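Local atomic coordinates of capsid protein (Bocavirus gorilla/GBoV1/2009, PDB entry 7LNK), a protein that builds the T=1 icosahedral parvovirus capsid as its structural subunit, sixty copies of which assemble into the virion shell. Residues N66-C72 with D143-D147; G270-G274 with A285-V289; A223-P227 with I506-L510. All blocks are in the same frame, centred on the assembly; numbering follows the deposited sequence.

Contact 1: N66-C72 with D143-D147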
loop_
_atom_site.group_PDB
_atom_site.type_symbol
_atom_site.label_atom_id
_atom_site.label_comp_id
_atom_site.label_asym_id
_atom_site.label_seq_id
_atom_site.Cartn_x
_atom_site.Cartn_y
_atom_site.Cartn_z
ATOM N N ASN A 66 -96.056 19.194 23.896
ATOM C CA ASN A 66 -96.581 18.922 22.564
ATOM C C ASN A 66 -96.148 20.027 21.620
ATOM O O ASN A 66 -96.589 21.170 21.752
ATOM C CB ASN A 66 -98.101 18.802 22.574
ATOM C CG ASN A 66 -98.637 18.299 21.266
ATOM O OD1 ASN A 66 -97.967 17.560 20.556
ATOM N ND2 ASN A 66 -99.850 18.691 20.935
ATOM N N PHE A 67 -95.282 19.688 20.675
ATOM C CA PHE A 67 -94.789 20.639 19.693
ATOM C C PHE A 67 -95.531 20.573 18.367
ATOM O O PHE A 67 -95.129 21.244 17.417
ATOM C CB PHE A 67 -93.293 20.450 19.480
ATOM C CG PHE A 67 -92.497 20.727 20.701
ATOM C CD1 PHE A 67 -92.182 22.020 21.046
ATOM C CD2 PHE A 67 -92.090 19.701 21.522
ATOM C CE1 PHE A 67 -91.466 22.281 22.176
ATOM C CE2 PHE A 67 -91.375 19.957 22.647
ATOM C CZ PHE A 67 -91.061 21.249 22.977
ATOM N N ASN A 68 -96.587 19.770 18.256
ATOM C CA ASN A 68 -97.115 19.512 16.923
ATOM C C ASN A 68 -98.219 20.518 16.604
ATOM O O ASN A 68 -99.396 20.342 16.917
ATOM C CB ASN A 68 -97.639 18.085 16.900
ATOM C CG ASN A 68 -98.039 17.625 15.543
ATOM O OD1 ASN A 68 -97.474 18.041 14.551
ATOM N ND2 ASN A 68 -99.032 16.751 15.490
ATOM N N GLN A 69 -97.812 21.561 15.890
ATOM C CA GLN A 69 -98.623 22.447 15.076
ATOM C C GLN A 69 -97.642 23.234 14.222
ATOM O O GLN A 69 -96.481 23.380 14.598
ATOM C CB GLN A 69 -99.502 23.350 15.936
ATOM C CG GLN A 69 -100.435 24.232 15.172
ATOM C CD GLN A 69 -101.413 24.917 16.064
ATOM O OE1 GLN A 69 -101.522 24.593 17.232
ATOM N NE2 GLN A 69 -102.090 25.915 15.540
ATOM N N TYR A 70 -98.104 23.792 13.108
ATOM C CA TYR A 70 -97.178 24.646 12.372
ATOM C C TYR A 70 -97.071 26.033 12.983
ATOM O O TYR A 70 -96.004 26.647 12.936
ATOM C CB TYR A 70 -97.565 24.750 10.902
ATOM C CG TYR A 70 -97.323 23.495 10.121
ATOM C CD1 TYR A 70 -96.070 23.218 9.609
ATOM C CD2 TYR A 70 -98.345 22.616 9.850
ATOM C CE1 TYR A 70 -95.841 22.089 8.886
ATOM C CE2 TYR A 70 -98.121 21.486 9.127
ATOM C CZ TYR A 70 -96.870 21.228 8.644
ATOM O OH TYR A 70 -96.650 20.093 7.914
ATOM N N SER A 71 -98.157 26.538 13.562
ATOM C CA SER A 71 -98.163 27.920 14.012
ATOM C C SER A 71 -97.213 28.141 15.173
ATOM O O SER A 71 -96.771 29.271 15.404
ATOM C CB SER A 71 -99.575 28.336 14.397
ATOM O OG SER A 71 -100.028 27.577 15.490
ATOM N N CYS A 72 -96.878 27.090 15.912
ATOM C CA CYS A 72 -95.990 27.276 17.048
ATOM C C CYS A 72 -94.542 27.392 16.601
ATOM O O CYS A 72 -93.710 27.950 17.318
ATOM C CB CYS A 72 -96.169 26.140 18.053
ATOM S SG CYS A 72 -95.963 24.480 17.433
ATOM N N ASP A 143 -103.178 21.259 23.558
ATOM C CA ASP A 143 -102.014 21.155 24.422
ATOM C C ASP A 143 -100.755 21.743 23.804
ATOM O O ASP A 143 -99.721 21.793 24.471
ATOM C CB ASP A 143 -101.792 19.691 24.809
ATOM C CG ASP A 143 -101.544 18.795 23.614
ATOM O OD1 ASP A 143 -101.368 19.308 22.497
ATOM O OD2 ASP A 143 -101.532 17.562 23.792
ATOM N N VAL A 144 -100.816 22.182 22.554
ATOM C CA VAL A 144 -99.619 22.513 21.802
ATOM C C VAL A 144 -98.998 23.812 22.313
ATOM O O VAL A 144 -99.659 24.642 22.950
ATOM C CB VAL A 144 -99.998 22.599 20.313
ATOM C CG1 VAL A 144 -100.954 23.744 20.105
ATOM C CG2 VAL A 144 -98.785 22.708 19.423
ATOM N N MET A 145 -97.707 23.977 22.038
ATOM C CA MET A 145 -96.961 25.174 22.392
ATOM C C MET A 145 -97.650 26.426 21.853
ATOM O O MET A 145 -98.245 26.397 20.774
ATOM C CB MET A 145 -95.541 25.055 21.843
ATOM C CG MET A 145 -94.666 26.254 22.024
ATOM S SD MET A 145 -92.948 25.996 21.555
ATOM C CE MET A 145 -93.043 25.925 19.779
ATOM N N PRO A 146 -97.604 27.539 22.588
ATOM C CA PRO A 146 -98.335 28.726 22.150
ATOM C C PRO A 146 -97.707 29.327 20.909
ATOM O O PRO A 146 -96.558 29.048 20.570
ATOM C CB PRO A 146 -98.208 29.670 23.347
ATOM C CG PRO A 146 -97.951 28.781 24.482
ATOM C CD PRO A 146 -97.010 27.785 23.903
ATOM N N ASP A 147 -98.488 30.159 20.227
ATOM C CA ASP A 147 -97.963 30.871 19.074
ATOM C C ASP A 147 -97.128 32.063 19.510
ATOM O O ASP A 147 -96.046 32.301 18.968
ATOM C CB ASP A 147 -99.109 31.315 18.177
ATOM C CG ASP A 147 -99.798 30.156 17.514
ATOM O OD1 ASP A 147 -99.222 29.052 17.522
ATOM O OD2 ASP A 147 -100.913 30.341 16.985
#
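N66, F67, S71 and C72 meet V144, M145 and D147 where two loops of the jelly-roll core of the parvovirus capsid protein come together: one follows strand 62-65 and leads to helix 76-85, the other precedes strand 153-160. The backbones are tied by M145 N donating to N66 O at 3.0 Å. V144 CA adds a CA-H...O contact to N66 O at 3.3 Å, so one carbonyl oxygen receives two neighbouring residues of the partner loop. The CG2 branch of V144 sits 3.5 Å from N68 O and 3.9 Å from C72 SG, filling the bend of segment 66-72 between these residues. M145 runs extended from the backbone, then turns at its last torsion (chi3 72°), which brings the methyl group back over C72 with CE 3.6 Å from C72 CB. Its sulfur lies beside the F67 ring, at the edge and near the ring plane, in a Met-aromatic contact with SD 5.2 Å from the ring centroid. W153, on the strand that M145 also touches, meets the F67 ring edge-to-face. At the far end of the contact S71 OG donates to D147 OD1 at 2.6 Å, reaching the syn side of that oxygen but 24° out of the carboxylate plane; R383 NH1 is a distant, weak ion-pair partner of D147 OD2. The polar ends of N66 and D143 are held from outside, N66 OD1 by S137 OG and D143 OD2 by Y64 OH. Chemically the contact is a largely buried apolar centre of valine, methionine, cysteine and phenylalanine with a hydrogen bond near each end, and the S71 hydroxyl and the arginine would together be expected to favour the charged form of D147.

Contact 2: G270-G274 with A285-V289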
loop_
_atom_site.group_PDB
_atom_site.type_symbol
_atom_site.label_atom_id
_atom_site.label_comp_id
_atom_site.label_asym_id
_atom_site.label_seq_id
_atom_site.Cartn_x
_atom_site.Cartn_y
_atom_site.Cartn_z
ATOM N N GLY A 270 -112.755 9.178 -1.485
ATOM C CA GLY A 270 -113.439 9.971 -0.492
ATOM C C GLY A 270 -114.844 9.460 -0.286
ATOM O O GLY A 270 -115.376 8.697 -1.095
ATOM N N PHE A 271 -115.437 9.904 0.816
ATOM C CA PHE A 271 -116.804 9.561 1.189
ATOM C C PHE A 271 -117.627 10.833 1.285
ATOM O O PHE A 271 -117.417 11.645 2.190
ATOM C CB PHE A 271 -116.833 8.820 2.521
ATOM C CG PHE A 271 -116.274 7.442 2.469
ATOM C CD1 PHE A 271 -116.212 6.749 1.279
ATOM C CD2 PHE A 271 -115.810 6.835 3.612
ATOM C CE1 PHE A 271 -115.705 5.482 1.237
ATOM C CE2 PHE A 271 -115.308 5.567 3.573
ATOM C CZ PHE A 271 -115.251 4.892 2.389
ATOM N N LEU A 272 -118.555 11.014 0.353
ATOM C CA LEU A 272 -119.586 12.031 0.470
ATOM C C LEU A 272 -120.909 11.472 0.964
ATOM O O LEU A 272 -121.864 12.232 1.124
ATOM C CB LEU A 272 -119.789 12.732 -0.869
ATOM C CG LEU A 272 -118.562 13.494 -1.361
ATOM C CD1 LEU A 272 -118.803 14.056 -2.743
ATOM C CD2 LEU A 272 -118.185 14.589 -0.387
ATOM N N GLY A 273 -120.990 10.167 1.198
ATOM C CA GLY A 273 -122.262 9.518 1.439
ATOM C C GLY A 273 -122.773 9.561 2.860
ATOM O O GLY A 273 -123.984 9.524 3.085
ATOM N N GLY A 274 -121.872 9.638 3.828
ATOM C CA GLY A 274 -122.281 9.621 5.213
ATOM C C GLY A 274 -122.752 10.971 5.709
ATOM O O GLY A 274 -122.592 11.998 5.059
ATOM N N ALA A 285 -120.032 11.695 13.508
ATOM C CA ALA A 285 -119.229 11.692 12.301
ATOM C C ALA A 285 -120.018 10.983 11.223
ATOM O O ALA A 285 -120.883 10.160 11.537
ATOM C CB ALA A 285 -117.877 11.007 12.518
ATOM N N PRO A 286 -119.757 11.279 9.955
ATOM C CA PRO A 286 -120.447 10.548 8.891
ATOM C C PRO A 286 -120.133 9.070 8.887
ATOM O O PRO A 286 -120.898 8.286 8.320
ATOM C CB PRO A 286 -119.937 11.241 7.625
ATOM C CG PRO A 286 -119.601 12.600 8.074
ATOM C CD PRO A 286 -119.000 12.419 9.423
ATOM N N TYR A 287 -119.027 8.665 9.499
ATOM C CA TYR A 287 -118.572 7.287 9.487
ATOM C C TYR A 287 -117.964 6.923 10.830
ATOM O O TYR A 287 -117.212 7.706 11.413
ATOM C CB TYR A 287 -117.554 7.065 8.371
ATOM C CG TYR A 287 -118.151 7.135 6.991
ATOM C CD1 TYR A 287 -118.613 5.995 6.362
ATOM C CD2 TYR A 287 -118.300 8.343 6.340
ATOM C CE1 TYR A 287 -119.166 6.051 5.117
ATOM C CE2 TYR A 287 -118.869 8.408 5.100
ATOM C CZ TYR A 287 -119.296 7.258 4.490
ATOM O OH TYR A 287 -119.856 7.311 3.241
ATOM N N MET A 288 -118.299 5.732 11.313
ATOM C CA MET A 288 -117.678 5.137 12.488
ATOM C C MET A 288 -116.792 3.978 12.077
ATOM O O MET A 288 -117.242 3.071 11.372
ATOM C CB MET A 288 -118.722 4.637 13.483
ATOM C CG MET A 288 -119.480 5.724 14.141
ATOM S SD MET A 288 -118.343 6.670 15.145
ATOM C CE MET A 288 -119.440 7.921 15.745
ATOM N N VAL A 289 -115.544 4.002 12.523
ATOM C CA VAL A 289 -114.674 2.840 12.440
ATOM C C VAL A 289 -114.775 2.107 13.768
ATOM O O VAL A 289 -114.381 2.630 14.815
ATOM C CB VAL A 289 -113.229 3.226 12.088
ATOM C CG1 VAL A 289 -113.173 3.783 10.687
ATOM C CG2 VAL A 289 -112.698 4.259 13.035
#
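F271 and Y287 form the centre of this contact, their rings meeting obliquely with centroids 4.6 Å apart and planes inclined by 32°. F271 CD2 lies 3.6 Å above the plane of the Y287 ring, over its middle, while F271 CB approaches Y287 CE2 at 3.3 Å. Y287 has CG anti to its carbonyl carbon (chi1 -69°), which points the ring at segment 270-274. The two side chains cross at about a right angle. The tyrosine ring reaches onward to the turn after F271, where its OH is 3.1 Å from G274 N. G274 has no side chain, and its bare backbone lies against the tyrosine ring and P286, the residue before Y287: P286 CB is 3.4 Å from G274 C, and the two CA atoms are 4.2 Å apart. In the next shell, D367 OD1 accepts a hydrogen bond from G273 N and makes a weak one with Y287 OH, which also has a weak hydrogen bond with R356 NE of a neighbouring subunit. W369 meets the F271 ring edge-to-face, and F371 of the same neighbouring subunit stacks on it. Strand 270-271 pairs with 367-368 and strand 287-291 with 306-308, while Y287, M288 and V289 continue an antiparallel ladder with a strand of that neighbouring subunit. These short two-stranded elements belong to the long GH loop of the jelly-roll, which in parvoviruses interdigitates between subunits and builds the protrusions around the threefold axes; the aromatic pair joins two such elements beside a subunit interface.

Contact 3: A223-P227 with I506-L510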
loop_
_atom_site.group_PDB
_atom_site.type_symbol
_atom_site.label_atom_id
_atom_site.label_comp_id
_atom_site.label_asym_id
_atom_site.label_seq_id
_atom_site.Cartn_x
_atom_site.Cartn_y
_atom_site.Cartn_z
ATOM N N ALA A 223 -102.414 22.673 -8.917
ATOM C CA ALA A 223 -102.741 22.277 -10.272
ATOM C C ALA A 223 -103.673 23.333 -10.843
ATOM O O ALA A 223 -104.721 23.621 -10.259
ATOM C CB ALA A 223 -103.382 20.893 -10.295
ATOM N N TYR A 224 -103.272 23.941 -11.956
ATOM C CA TYR A 224 -104.139 24.909 -12.608
ATOM C C TYR A 224 -105.185 24.219 -13.470
ATOM O O TYR A 224 -106.212 24.817 -13.809
ATOM C CB TYR A 224 -103.304 25.890 -13.423
ATOM C CG TYR A 224 -102.480 25.259 -14.510
ATOM C CD1 TYR A 224 -103.000 25.060 -15.774
ATOM C CD2 TYR A 224 -101.172 24.889 -14.281
ATOM C CE1 TYR A 224 -102.258 24.496 -16.761
ATOM C CE2 TYR A 224 -100.421 24.321 -15.268
ATOM C CZ TYR A 224 -100.968 24.127 -16.506
ATOM O OH TYR A 224 -100.216 23.557 -17.498
ATOM N N ILE A 225 -104.948 22.962 -13.831
ATOM C CA ILE A 225 -105.931 22.157 -14.551
ATOM C C ILE A 225 -106.023 20.793 -13.888
ATOM O O ILE A 225 -105.106 20.366 -13.173
ATOM C CB ILE A 225 -105.570 22.004 -16.047
ATOM C CG1 ILE A 225 -104.179 21.384 -16.186
ATOM C CG2 ILE A 225 -105.723 23.307 -16.781
ATOM C CD1 ILE A 225 -103.829 20.985 -17.574
ATOM N N PRO A 226 -107.134 20.095 -14.087
ATOM C CA PRO A 226 -107.228 18.709 -13.661
ATOM C C PRO A 226 -106.398 17.812 -14.559
ATOM O O PRO A 226 -106.004 18.215 -15.662
ATOM C CB PRO A 226 -108.722 18.405 -13.810
ATOM C CG PRO A 226 -109.364 19.705 -13.692
ATOM C CD PRO A 226 -108.459 20.649 -14.387
ATOM N N PRO A 227 -106.102 16.589 -14.119
ATOM C CA PRO A 227 -105.375 15.658 -14.990
ATOM C C PRO A 227 -106.109 15.319 -16.272
ATOM O O PRO A 227 -105.481 14.815 -17.210
ATOM C CB PRO A 227 -105.204 14.424 -14.103
ATOM C CG PRO A 227 -105.227 14.961 -12.737
ATOM C CD PRO A 227 -106.228 16.065 -12.754
ATOM N N ILE A 506 -98.403 28.680 -5.749
ATOM C CA ILE A 506 -97.403 28.358 -6.761
ATOM C C ILE A 506 -98.000 27.373 -7.752
ATOM O O ILE A 506 -98.332 26.242 -7.394
ATOM C CB ILE A 506 -96.131 27.802 -6.114
ATOM C CG1 ILE A 506 -95.493 28.874 -5.237
ATOM C CG2 ILE A 506 -95.160 27.355 -7.167
ATOM C CD1 ILE A 506 -94.427 28.365 -4.343
ATOM N N ASN A 507 -98.123 27.791 -9.009
ATOM C CA ASN A 507 -98.681 26.919 -10.030
ATOM C C ASN A 507 -97.740 25.765 -10.337
ATOM O O ASN A 507 -96.538 25.823 -10.086
ATOM C CB ASN A 507 -98.975 27.693 -11.311
ATOM C CG ASN A 507 -100.175 28.586 -11.182
ATOM O OD1 ASN A 507 -101.038 28.355 -10.348
ATOM N ND2 ASN A 507 -100.243 29.610 -12.015
ATOM N N LYS A 508 -98.314 24.710 -10.890
ATOM C CA LYS A 508 -97.632 23.457 -11.153
ATOM C C LYS A 508 -98.087 22.908 -12.494
ATOM O O LYS A 508 -99.287 22.777 -12.742
ATOM C CB LYS A 508 -97.933 22.474 -10.030
ATOM C CG LYS A 508 -97.405 21.092 -10.189
ATOM C CD LYS A 508 -97.776 20.304 -8.959
ATOM C CE LYS A 508 -99.237 19.952 -8.933
ATOM N NZ LYS A 508 -99.565 19.170 -7.720
ATOM N N VAL A 509 -97.134 22.591 -13.358
ATOM C CA VAL A 509 -97.421 21.918 -14.617
ATOM C C VAL A 509 -97.513 20.430 -14.327
ATOM O O VAL A 509 -96.575 19.839 -13.784
ATOM C CB VAL A 509 -96.349 22.211 -15.677
ATOM C CG1 VAL A 509 -96.601 21.387 -16.911
ATOM C CG2 VAL A 509 -96.363 23.666 -16.036
ATOM N N LEU A 510 -98.640 19.825 -14.678
ATOM C CA LEU A 510 -98.841 18.411 -14.400
ATOM C C LEU A 510 -98.013 17.524 -15.317
ATOM O O LEU A 510 -97.343 16.602 -14.862
ATOM C CB LEU A 510 -100.313 18.040 -14.526
ATOM C CG LEU A 510 -101.262 18.675 -13.521
ATOM C CD1 LEU A 510 -102.668 18.256 -13.829
ATOM C CD2 LEU A 510 -100.875 18.287 -12.113
ATOM O OXT LEU A 510 -97.993 17.703 -16.532
#
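The backbones of A223 and K508 run roughly parallel and only loosely paired, with CA atoms 5.3 Å apart, where the weakly bonded strand 507-508 lies against the end of strand 207-223. That long strand belongs to the jelly-roll, and the chain terminus is thus added at its margin, just where the large surface insertion begins. L510, the last residue, provides the main apolar grip. Its two methyl groups part company: CD2 rests on A223 CB at 4.0 Å, whereas CD1 enters the bend made by I225, P226 and P227, coming within 4.2 Å of I225 CG1 and 4.3 Å of P227 CG. The I225 side chain meets it at a slant. Y224 works on the other residues of the terminus. With CG placed between the backbone N and the carbonyl carbon (chi1 60°), its ring rises alongside V509, the two side chains pointing the same way and Y224 OH lying 4.1 Å from V509 CG2. K508 O approaches the same ring obliquely, 3.2 Å from Y224 CE2. P162 of a neighbouring subunit packs on both Y224 and I225, and the terminal carboxylate forms a salt bridge from L510 OXT to K390 NZ of that subunit. The neighbour thus holds the chain end by this salt bridge, by backbone hydrogen bonds from L510 and by packing of its Y133 on V509. Within the chain, L510 CD1 lies 3.3 Å from I225 O.

In the fold
The three contacts are separate, with centres about 29 Å apart for contacts 1 and 2, 32 Å for contacts 1 and 3, and 29 Å for contacts 2 and 3. Nearest atoms are about 19 Å apart between contacts 1 and 2, and about 15 Å in the other two pairings. The centre of contact 1 lies about 10 Å from the centre of the chain, that of contact 2 about 19 Å and that of contact 3 about 27 Å. Contact 1 closes before the others open; contact 2 is nested in the loop closed by contact 3. Contacts 2 and 3 border two different neighbouring subunits, while contact 1 only brushes one, near Q69.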